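Local structure of ofchtiv-allosamidin (Ostrinia furnacalis, 6JMB) at residues Thr162-Ala167 with Gly189-Asp194. The protein probably hydrolyses chitin as a group IV insect chitinase of glycosyl hydrolase family 18, and is inhibited by allosamidin bound in its active site. Numbering follows the deposited sequence.
Sequences TVAVSA and GVMTYD. With AMI (allosamizoline), chain C.
Val165 joins Gly189 and Met191 through both its backbone polar atoms, the central step of a parallel pairing between strands 160-165 and 187-190. Val165 N donates to Gly189 O, Met191 N donates to Val165 O at 2.9 Å, and Gly189 N reaches Val163 O at 2.8 Å. Packing is tight along this bonded pairing and at Ala167, whose CB lies 3.3 Å from Met191 O. The face that carries Val165 and Val190 is apolar. Val190 CG1, anti to its backbone N (chi1 -174°), lies 3.8 Å from Ala167 CB, and the CG2 methyls of Val165 and Val190 meet at 4.1 Å. Trp233 of helix 226-235 covers both valines. The looser end lies beyond Met191 N, where direct backbone bonding gives way to a water that donates to Met191 O at 2.7 Å and accepts weakly from Ala167 N.

The other face looks into the ligand pocket. Ala164 CB touches allosamizoline C8. Met191 SD lies 3.4 Å from allosamizoline C7, and the bend at chi3 (-77°) turns CE back against the Val165 carbonyl. An alanine here, lacking SD and CE, would probably open a gap between the Val165 carbonyl and the allosamizoline. Tyr193 OH makes a weak, long bond to allosamizoline O7, whereas Asp194 OD2 accepts firmly from allosamizoline O6 at 2.6 Å; Asp194 OD1 is held by Arg252 and Tyr250. Adjacent parallel strands whose C-terminal ends carry the ligand-binding residues are characteristic of the TIM-barrel catalytic domain of family 18 chitinases.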
ATOM      1  N   THR A 162       4.135   4.708  12.558  1.00  9.39           N
ATOM      2  CA  THR A 162       3.850   5.166  11.202  1.00  9.79           C
ATOM      3  C   THR A 162       2.371   4.980  10.910  1.00 10.15           C
ATOM      4  O   THR A 162       1.649   4.318  11.659  1.00  9.82           O
ATOM      5  CB  THR A 162       4.689   4.400  10.170  1.00  9.81           C
ATOM      6  OG1 THR A 162       4.286   3.023  10.148  1.00 10.68           O
ATOM      7  CG2 THR A 162       6.166   4.482  10.515  1.00 11.24           C
ATOM      8  N   VAL A 163       1.912   5.598   9.819  1.00  9.91           N
ATOM      9  CA  VAL A 163       0.549   5.409   9.344  1.00 10.22           C
ATOM     10  C   VAL A 163       0.563   5.154   7.847  1.00 10.41           C
ATOM     11  O   VAL A 163       1.509   5.503   7.137  1.00 11.15           O
ATOM     12  CB  VAL A 163      -0.372   6.609   9.661  1.00 10.46           C
ATOM     13  CG1 VAL A 163      -0.568   6.763  11.170  1.00 11.10           C
ATOM     14  CG2 VAL A 163       0.181   7.892   9.025  1.00 10.91           C
ATOM     15  N   ALA A 164      -0.509   4.523   7.380  1.00  9.25           N
ATOM     16  CA  ALA A 164      -0.848   4.445   5.967  1.00  9.76           C
ATOM     17  C   ALA A 164      -2.158   5.190   5.795  1.00 10.18           C
ATOM     18  O   ALA A 164      -3.089   4.990   6.582  1.00 10.96           O
ATOM     19  CB  ALA A 164      -1.033   2.994   5.530  1.00  9.78           C
ATOM     20  N   VAL A 165      -2.230   6.061   4.788  1.00  9.92           N
ATOM     21  CA  VAL A 165      -3.358   6.973   4.628  1.00  9.16           C
ATOM     22  C   VAL A 165      -3.885   6.955   3.201  1.00 10.06           C
ATOM     23  O   VAL A 165      -3.156   6.668   2.246  1.00  9.81           O
ATOM     24  CB  VAL A 165      -2.994   8.420   5.021  1.00  9.41           C
ATOM     25  CG1 VAL A 165      -2.589   8.494   6.494  1.00 11.61           C
ATOM     26  CG2 VAL A 165      -1.884   8.945   4.121  1.00 10.83           C
ATOM     27  N   SER A 166      -5.166   7.291   3.062  1.00  9.71           N
ATOM     28  CA  SER A 166      -5.740   7.502   1.740  1.00  9.62           C
ATOM     29  C   SER A 166      -5.085   8.703   1.062  1.00 10.37           C
ATOM     30  O   SER A 166      -4.567   9.616   1.716  1.00 10.93           O
ATOM     31  CB  SER A 166      -7.249   7.710   1.838  1.00 11.56           C
ATOM     32  OG  SER A 166      -7.543   8.828   2.659  1.00 12.46           O
ATOM     33  N   ALA A 167      -5.098   8.691  -0.270  1.00 10.04           N
ATOM     34  CA  ALA A 167      -4.192   9.531  -1.045  1.00 10.89           C
ATOM     35  C   ALA A 167      -4.801  10.855  -1.498  1.00 10.33           C
ATOM     36  O   ALA A 167      -4.279  11.924  -1.168  1.00 11.27           O
ATOM     37  CB  ALA A 167      -3.651   8.754  -2.249  1.00 13.01           C
ATOM     38  N   GLY A 189       2.836   6.923   5.110  1.00 10.20           N
ATOM     39  CA  GLY A 189       2.803   6.181   3.866  1.00 10.46           C
ATOM     40  C   GLY A 189       1.539   6.508   3.101  1.00 10.08           C
ATOM     41  O   GLY A 189       0.459   6.047   3.473  1.00 10.57           O
ATOM     42  N   VAL A 190       1.642   7.322   2.055  1.00  9.98           N
ATOM     43  CA  VAL A 190       0.461   7.729   1.300  1.00  9.86           C
ATOM     44  C   VAL A 190       0.149   6.647   0.276  1.00  8.87           C
ATOM     45  O   VAL A 190       1.007   6.271  -0.530  1.00 10.61           O
ATOM     46  CB  VAL A 190       0.672   9.093   0.629  1.00 10.68           C
ATOM     47  CG1 VAL A 190      -0.609   9.558  -0.033  1.00 12.15           C
ATOM     48  CG2 VAL A 190       1.145  10.123   1.652  1.00 13.72           C
ATOM     49  N   MET A 191      -1.078   6.132   0.311  1.00  9.41           N
ATOM     50  CA  MET A 191      -1.459   4.993  -0.530  1.00 10.16           C
ATOM     51  C   MET A 191      -1.881   5.484  -1.917  1.00  9.66           C
ATOM     52  O   MET A 191      -3.056   5.484  -2.294  1.00 10.10           O
ATOM     53  CB  MET A 191      -2.548   4.169   0.144  1.00 10.36           C
ATOM     54  CG  MET A 191      -2.068   3.464   1.401  1.00 10.66           C
ATOM     55  SD  MET A 191      -3.284   2.311   2.077  1.00 10.44           S
ATOM     56  CE  MET A 191      -4.423   3.450   2.862  1.00 13.21           C
ATOM     57  N   THR A 192      -0.869   5.890  -2.689  1.00  8.97           N
ATOM     58  CA  THR A 192      -1.048   6.460  -4.027  1.00  9.03           C
ATOM     59  C   THR A 192      -1.259   5.367  -5.083  1.00 10.08           C
ATOM     60  O   THR A 192      -0.478   5.180  -6.017  1.00 11.66           O
ATOM     61  CB  THR A 192       0.106   7.405  -4.359  1.00  9.73           C
ATOM     62  OG1 THR A 192       1.330   6.902  -3.798  1.00 11.68           O
ATOM     63  CG2 THR A 192      -0.163   8.798  -3.792  1.00 10.88           C
ATOM     64  N   TYR A 193      -2.358   4.643  -4.908  1.00  9.65           N
ATOM     65  CA  TYR A 193      -2.813   3.598  -5.819  1.00 10.56           C
ATOM     66  C   TYR A 193      -4.279   3.353  -5.489  1.00 10.19           C
ATOM     67  O   TYR A 193      -4.866   4.058  -4.665  1.00 10.49           O
ATOM     68  CB  TYR A 193      -1.943   2.335  -5.730  1.00  9.98           C
ATOM     69  CG  TYR A 193      -1.482   1.993  -4.330  1.00 10.37           C
ATOM     70  CD1 TYR A 193      -2.373   1.505  -3.382  1.00 10.99           C
ATOM     71  CD2 TYR A 193      -0.160   2.170  -3.954  1.00 10.64           C
ATOM     72  CE1 TYR A 193      -1.953   1.190  -2.098  1.00 11.65           C
ATOM     73  CE2 TYR A 193       0.268   1.853  -2.678  1.00 12.32           C
ATOM     74  CZ  TYR A 193      -0.634   1.375  -1.760  1.00 12.55           C
ATOM     75  OH  TYR A 193      -0.212   1.070  -0.486  1.00 15.35           O
ATOM     76  N   ASP A 194      -4.884   2.361  -6.150  1.00  9.59           N
ATOM     77  CA  ASP A 194      -6.339   2.182  -6.090  1.00  9.96           C
ATOM     78  C   ASP A 194      -7.070   3.449  -6.527  1.00 10.38           C
ATOM     79  O   ASP A 194      -8.192   3.724  -6.085  1.00 11.60           O
ATOM     80  CB  ASP A 194      -6.818   1.726  -4.709  1.00 10.59           C
ATOM     81  CG  ASP A 194      -6.111   0.486  -4.234  1.00 10.60           C
ATOM     82  OD1 ASP A 194      -5.898  -0.425  -5.058  1.00 10.74           O
ATOM     83  OD2 ASP A 194      -5.771   0.423  -3.034  1.00 12.35           O
TER
HETATM   84  C1  AMI C 501      -3.875  -1.312   0.871  1.00 11.03           C
HETATM   85  C2  AMI C 501      -4.486  -1.711   2.275  1.00 10.26           C
HETATM   86  C3  AMI C 501      -4.639  -3.147   2.197  1.00 10.71           C
HETATM   87  C4  AMI C 501      -4.931  -3.438   0.668  1.00 11.28           C
HETATM   88  C5  AMI C 501      -3.905  -2.622   0.037  1.00 10.67           C
HETATM   89  C6  AMI C 501      -4.179  -2.347  -1.487  1.00 12.13           C
HETATM   90  C7  AMI C 501      -2.439  -0.908   2.514  1.00 10.95           C
HETATM   91  C8  AMI C 501      -1.168  -0.366   4.652  1.00 12.48           C
HETATM   92  C9  AMI C 501      -0.059   0.012   2.373  1.00 11.28           C
HETATM   93  N2  AMI C 501      -3.609  -1.326   3.165  1.00 10.75           N
HETATM   94  N7  AMI C 501      -1.227  -0.422   3.185  1.00 11.24           N
HETATM   95  O3  AMI C 501      -5.671  -3.594   3.076  1.00 11.72           O
HETATM   96  O4  AMI C 501      -4.722  -4.783   0.260  1.00 10.51           O
HETATM   97  O6  AMI C 501      -5.472  -1.793  -1.618  1.00 13.86           O
HETATM   98  O7  AMI C 501      -2.502  -0.963   1.154  1.00 10.96           O
HETATM   99  O   HOH W   1      -5.532   5.827  -1.268  1.00 15.82           O